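Local coordinates for glutathione peroxidase (Schistosoma mansoni, PDB 2V1M), which catalyses the reduction of hydrogen peroxide to water with glutathione as the electron donor, and is in nature a selenocysteine enzyme of the thioredoxin-like glutathione peroxidase family, at residues T152-P155 and Y156-E159; E55-T58 and R59-K63. All coordinates share one frame; numbering follows the deposited sequence. Where two conformers were deposited one is given.

Contact 1. Residues T152-P155 and Y156-E159; sequences TTAP and YDIE
A single water bridges Asp157 OD2 and Ala154 N: its oxygen lies 2.7 Å from Asp157 OD2, to which it donates, and 2.9 Å from Ala154 N, whose hydrogen it accepts. This bridge spans a short helical turn in the loop between strand 145-149 and helix 159-167 of the thioredoxin-like fold. Two backbone bonds, each reaching three residues back along the chain as in a 3-10 turn, shape it: Asp157 N to Ala154 O, 2.9 Å and bent at the hydrogen to 139°, and Ile158 N to Pro155 O, also 2.9 Å but straighter at 159°. With chi1 at -69°, the Asp157 carboxylate swings to the side of its own backbone N and back over the preceding residues, where OD2 can hold the water while passing 3.9 Å from Ala154 CB. Pro155, buried, lies on helix 46-60 against Asn49, Gln52 and Met56, and Gln52 also accepts a hydrogen bond from the Tyr156 amide. The side chains of Thr153 and Ile158 meet through carbon alone. The Thr153 hydroxyl is bonded to Ser150 O, while its methyl CG2, anti to the backbone N, is the branch that meets Ile158. The two side chains cross at about a right angle, with Thr153 CG2 4.1 Å from Ile158 CG1.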
ATOM      1  N   THR A 152       3.958  -4.187 -12.202  1.00  3.14           N
ATOM      2  CA  THR A 152       3.440  -5.364 -12.917  1.00  4.06           C
ATOM      3  C   THR A 152       3.511  -6.650 -12.080  1.00  3.71           C
ATOM      4  O   THR A 152       3.057  -7.700 -12.539  1.00  5.52           O
ATOM      5  CB  THR A 152       4.165  -5.616 -14.251  1.00  4.90           C
ATOM      6  OG1 THR A 152       5.553  -5.899 -14.003  1.00  5.72           O
ATOM      7  CG2 THR A 152       4.023  -4.446 -15.217  1.00  5.52           C
ATOM      8  N   THR A 153       4.017  -6.588 -10.857  1.00  3.57           N
ATOM      9  CA  THR A 153       4.046  -7.771  -9.988  1.00  3.65           C
ATOM     10  C   THR A 153       2.632  -8.083  -9.502  1.00  3.62           C
ATOM     11  O   THR A 153       2.012  -7.293  -8.775  1.00  4.95           O
ATOM     12  CB  THR A 153       4.951  -7.508  -8.777  1.00  4.03           C
ATOM     13  OG1 THR A 153       6.218  -7.028  -9.215  1.00  4.88           O
ATOM     14  CG2 THR A 153       5.132  -8.801  -7.999  1.00  5.31           C
ATOM     15  N   ALA A 154       2.112  -9.239  -9.876  1.00  3.75           N
ATOM     16  CA  ALA A 154       0.812  -9.640  -9.383  1.00  4.27           C
ATOM     17  C   ALA A 154       0.850  -9.737  -7.856  1.00  3.87           C
ATOM     18  O   ALA A 154       1.772 -10.342  -7.316  1.00  4.04           O
ATOM     19  CB  ALA A 154       0.438 -11.003  -9.966  1.00  5.72           C
ATOM     20  N   PRO A 155      -0.188  -9.225  -7.154  1.00  3.46           N
ATOM     21  CA  PRO A 155      -0.183  -9.383  -5.690  1.00  4.03           C
ATOM     22  C   PRO A 155       0.011 -10.832  -5.264  1.00  4.07           C
ATOM     23  O   PRO A 155       0.715 -11.100  -4.298  1.00  4.55           O
ATOM     24  CB  PRO A 155      -1.545  -8.808  -5.278  1.00  4.14           C
ATOM     25  CG  PRO A 155      -1.797  -7.692  -6.329  1.00  4.11           C
ATOM     26  CD  PRO A 155      -1.254  -8.298  -7.631  1.00  4.29           C
ATOM     27  N   TYR A 156      -0.595 -11.783  -5.975  1.00  4.73           N
ATOM     28  CA  TYR A 156      -0.450 -13.184  -5.600  1.00  5.96           C
ATOM     29  C   TYR A 156       1.005 -13.632  -5.558  1.00  5.34           C
ATOM     30  O   TYR A 156       1.348 -14.540  -4.783  1.00  7.02           O
ATOM     31  CB  TYR A 156      -1.223 -14.077  -6.569  1.00  7.18           C
ATOM     32  CG  TYR A 156      -2.704 -14.097  -6.418  1.00  9.29           C
ATOM     33  CD1 TYR A 156      -3.331 -13.556  -5.301  1.00 10.02           C
ATOM     34  CD2 TYR A 156      -3.487 -14.705  -7.384  1.00 12.04           C
ATOM     35  CE1 TYR A 156      -4.694 -13.634  -5.135  1.00 11.29           C
ATOM     36  CE2 TYR A 156      -4.872 -14.772  -7.248  1.00 12.03           C
ATOM     37  CZ  TYR A 156      -5.456 -14.232  -6.107  1.00 10.33           C
ATOM     38  OH  TYR A 156      -6.816 -14.312  -5.979  0.80 11.47           O
ATOM     39  N   ASP A 157       1.847 -13.051  -6.388  1.00  6.07           N
ATOM     40  CA  ASP A 157       3.256 -13.447  -6.407  1.00  6.56           C
ATOM     41  C   ASP A 157       4.045 -12.958  -5.213  1.00  6.08           C
ATOM     42  O   ASP A 157       5.215 -13.340  -5.048  1.00  7.46           O
ATOM     43  CB  ASP A 157       3.893 -13.012  -7.701  1.00  7.76           C
ATOM     44  CG  ASP A 157       3.347 -13.807  -8.908  1.00 10.91           C
ATOM     45  OD1 ASP A 157       2.773 -14.889  -8.707  1.00 16.53           O
ATOM     46  OD2 ASP A 157       3.557 -13.388 -10.038  1.00 16.49           O
ATOM     47  N   ILE A 158       3.416 -12.152  -4.361  1.00  4.60           N
ATOM     48  CA  ILE A 158       4.037 -11.652  -3.130  1.00  4.51           C
ATOM     49  C   ILE A 158       3.672 -12.558  -1.934  1.00  4.15           C
ATOM     50  O   ILE A 158       4.251 -12.437  -0.842  1.00  4.50           O
ATOM     51  CB  ILE A 158       3.593 -10.182  -2.898  1.00  4.23           C
ATOM     52  CG1 ILE A 158       3.965  -9.340  -4.119  1.00  4.65           C
ATOM     53  CG2 ILE A 158       4.228  -9.583  -1.629  1.00  4.89           C
ATOM     54  CD1 ILE A 158       3.396  -7.939  -4.091  1.00  5.61           C
ATOM     55  N   GLU A 159       2.732 -13.484  -2.130  1.00  5.11           N
ATOM     56  CA  GLU A 159       2.203 -14.230  -0.994  1.00  5.51           C
ATOM     57  C   GLU A 159       3.278 -15.080  -0.302  1.00  5.32           C
ATOM     58  O   GLU A 159       3.275 -15.168   0.924  1.00  5.31           O
ATOM     59  CB  GLU A 159       1.048 -15.108  -1.476  1.00  7.60           C
ATOM     60  CG  GLU A 159       0.249 -15.671  -0.351  0.80  8.36           C
ATOM     61  CD  GLU A 159      -1.191 -15.978  -0.718  0.50  8.23           C
ATOM     62  OE1 GLU A 159      -1.803 -15.291  -1.567  0.50 10.44           O
ATOM     63  OE2 GLU A 159      -1.698 -16.936  -0.115  0.50  9.23           O
TER
HETATM   64  O   HOH W   1       3.750 -11.091 -11.363  1.00 10.66           O

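Contact 2. Residues E55-T58 and R59-K63; sequences EMHT and RLVGK
Residues 55-58 run straight into 59-63 as the C-terminal part of helix 46-60, which gives way to a 3-10 turn over 61-63. Regular i to i+4 bonds continue through the junction: Arg59 N to Glu55 O at 2.9 Å, Leu60 N to Met56 O at 2.9 Å, and Val61 N to His57 O at 2.8 Å. His57 O also takes a second, weak bond from Leu60 N at 3.3 Å, so two successive amides share this carbonyl. One turn apart, His57 and Val61 lie side by side and point the same way. The imidazole has CG anti to its backbone N (chi1 169°), which turns one ring face to Val61; a CH-pi contact results, Val61 CB standing 4.0 Å from the centroid of the His57 ring and 21° off its normal. The two methyls divide the ring between them: CG2 comes 3.6 Å from His57 CE1, while CG1 is nearer NE2. His57 also touches Gln97, Phe98 and, on strand 65-71, Ile67. On another side of the helix, Met56 and Leu60 pack on helix 159-167. Carbon over one face should hinder rotation of the imidazole by steric contact, while the attraction is dispersive, and the aliphatic groups of Val61 offer the ring nitrogens no polar partner.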
ATOM      1  N   GLU A  55      -8.645 -10.844  -2.239  1.00  3.21           N
ATOM      2  CA  GLU A  55      -8.483 -12.275  -1.951  0.80  3.47           C
ATOM      3  C   GLU A  55      -7.371 -12.509  -0.924  1.00  3.31           C
ATOM      4  O   GLU A  55      -7.496 -13.366  -0.033  1.00  4.01           O
ATOM      5  CB  GLU A  55      -8.213 -13.051  -3.245  0.80  4.75           C
ATOM      6  CG  GLU A  55      -9.413 -13.149  -4.174  0.80  8.75           C
ATOM      7  CD  GLU A  55      -9.108 -13.027  -5.691  0.80  8.74           C
ATOM      8  OE1 GLU A  55      -7.949 -13.188  -6.120  0.80  9.83           O
ATOM      9  OE2 GLU A  55     -10.050 -12.755  -6.487  0.80  9.02           O
ATOM     10  N   MET A  56      -6.262 -11.801  -1.067  1.00  3.25           N
ATOM     11  CA  MET A  56      -5.187 -12.007  -0.112  0.50  3.57           C
ATOM     12  C   MET A  56      -5.532 -11.496   1.275  1.00  3.36           C
ATOM     13  O   MET A  56      -5.189 -12.159   2.258  1.00  3.61           O
ATOM     14  CB  MET A  56      -3.909 -11.372  -0.603  0.50  3.14           C
ATOM     15  CG  MET A  56      -3.358 -12.032  -1.840  0.50  2.85           C
ATOM     16  SD  MET A  56      -2.008 -11.123  -2.621  0.50  4.05           S
ATOM     17  CE  MET A  56      -0.737 -11.342  -1.371  0.50  4.57           C
ATOM     18  N   HIS A  57      -6.224 -10.360   1.352  1.00  3.25           N
ATOM     19  CA  HIS A  57      -6.751  -9.895   2.638  1.00  3.39           C
ATOM     20  C   HIS A  57      -7.595 -11.002   3.273  1.00  3.19           C
ATOM     21  O   HIS A  57      -7.450 -11.342   4.447  1.00  3.37           O
ATOM     22  CB  HIS A  57      -7.629  -8.674   2.415  1.00  3.55           C
ATOM     23  CG  HIS A  57      -8.401  -8.300   3.632  1.00  3.95           C
ATOM     24  ND1 HIS A  57      -7.868  -7.491   4.622  1.00  4.47           N
ATOM     25  CD2 HIS A  57      -9.661  -8.646   4.018  1.00  4.30           C
ATOM     26  CE1 HIS A  57      -8.798  -7.359   5.553  1.00  4.71           C
ATOM     27  NE2 HIS A  57      -9.875  -8.055   5.228  1.00  4.59           N
ATOM     28  N   THR A  58      -8.528 -11.553   2.495  1.00  3.33           N
ATOM     29  CA  THR A  58      -9.443 -12.536   3.057  1.00  3.43           C
ATOM     30  C   THR A  58      -8.699 -13.803   3.524  1.00  3.68           C
ATOM     31  O   THR A  58      -9.047 -14.405   4.546  1.00  4.83           O
ATOM     32  CB  THR A  58     -10.567 -12.798   2.061  1.00  3.89           C
ATOM     33  OG1 THR A  58     -11.315 -11.573   1.890  1.00  4.00           O
ATOM     34  CG2 THR A  58     -11.514 -13.872   2.557  1.00  4.33           C
ATOM     35  N   ARG A  59      -7.665 -14.204   2.775  1.00  3.76           N
ATOM     36  CA  ARG A  59      -6.893 -15.388   3.154  1.00  4.46           C
ATOM     37  C   ARG A  59      -6.025 -15.147   4.398  1.00  3.84           C
ATOM     38  O   ARG A  59      -5.836 -16.069   5.213  1.00  4.83           O
ATOM     39  CB  ARG A  59      -6.023 -15.871   1.965  1.00  5.63           C
ATOM     40  CG  ARG A  59      -5.248 -17.141   2.241  1.00  7.58           C
ATOM     41  CD  ARG A  59      -4.417 -17.566   1.057  1.00 11.50           C
ATOM     42  NE  ARG A  59      -5.192 -18.404   0.155  1.00 15.54           N
ATOM     43  CZ  ARG A  59      -4.688 -19.065  -0.880  0.50 13.02           C
ATOM     44  NH1 ARG A  59      -5.487 -19.808  -1.633  0.50 13.03           N
ATOM     45  NH2 ARG A  59      -3.396 -18.974  -1.174  0.50 11.88           N
ATOM     46  N   LEU A  60      -5.464 -13.933   4.521  1.00  3.26           N
ATOM     47  CA  LEU A  60      -4.331 -13.721   5.435  1.00  3.78           C
ATOM     48  C   LEU A  60      -4.557 -12.703   6.530  1.00  3.38           C
ATOM     49  O   LEU A  60      -3.688 -12.619   7.425  1.00  3.81           O
ATOM     50  CB  LEU A  60      -3.093 -13.372   4.613  1.00  3.95           C
ATOM     51  CG  LEU A  60      -2.626 -14.508   3.678  1.00  5.80           C
ATOM     52  CD1 LEU A  60      -1.487 -14.018   2.798  1.00  7.39           C
ATOM     53  CD2 LEU A  60      -2.239 -15.781   4.428  1.00  7.88           C
ATOM     54  N   VAL A  61      -5.652 -11.935   6.546  1.00  3.47           N
ATOM     55  CA  VAL A  61      -5.827 -10.955   7.604  1.00  4.13           C
ATOM     56  C   VAL A  61      -5.803 -11.607   8.995  1.00  4.45           C
ATOM     57  O   VAL A  61      -5.217 -11.058   9.934  1.00  4.32           O
ATOM     58  CB  VAL A  61      -7.110 -10.132   7.384  1.00  4.00           C
ATOM     59  CG1 VAL A  61      -8.379 -11.002   7.432  1.00  4.72           C
ATOM     60  CG2 VAL A  61      -7.183  -8.942   8.380  1.00  4.92           C
ATOM     61  N   GLY A  62      -6.412 -12.782   9.111  1.00  4.55           N
ATOM     62  CA  GLY A  62      -6.452 -13.472  10.397  1.00  5.94           C
ATOM     63  C   GLY A  62      -5.096 -13.967  10.873  1.00  6.12           C
ATOM     64  O   GLY A  62      -4.957 -14.304  12.050  1.00  9.68           O
ATOM     65  N   LYS A  63      -4.133 -14.072   9.963  1.00  5.22           N
ATOM     66  CA  LYS A  63      -2.783 -14.514  10.259  1.00  5.26           C
ATOM     67  C   LYS A  63      -1.832 -13.354  10.529  1.00  5.12           C
ATOM     68  O   LYS A  63      -0.686 -13.581  10.905  1.00  6.07           O
ATOM     69  CB  LYS A  63      -2.250 -15.350   9.097  1.00  6.46           C
ATOM     70  CG  LYS A  63      -3.019 -16.640   8.851  0.70  7.62           C
ATOM     71  CD  LYS A  63      -2.388 -17.446   7.708  0.40  7.67           C
ATOM     72  CE  LYS A  63      -3.372 -18.375   7.023  0.40 10.23           C
ATOM     73  NZ  LYS A  63      -4.123 -19.188   8.009  0.40  9.37           N
TER

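Some ninety residues of sequence separate 55-63 from 152-159, yet the centres of contacts 1 and 2 are only 14 Å apart, because the turn at 152-159 leads helix 159-167 in beside the end of helix 46-60. A salt bridge joins them, Glu159 OE2 to Arg59 NH2 at 2.9 Å, tying the first residue of one helix to the last turn of the other. In the given one of its two conformers, Met56 places SD 3.2 Å from Pro155 O and CG 3.6 Å from Glu159 OE1. Cys43, probably the active-site residue and oxidised to cysteinesulfonic acid in this crystal, precedes helix 46-60, so contact 2 sits at the far end of that helix from it.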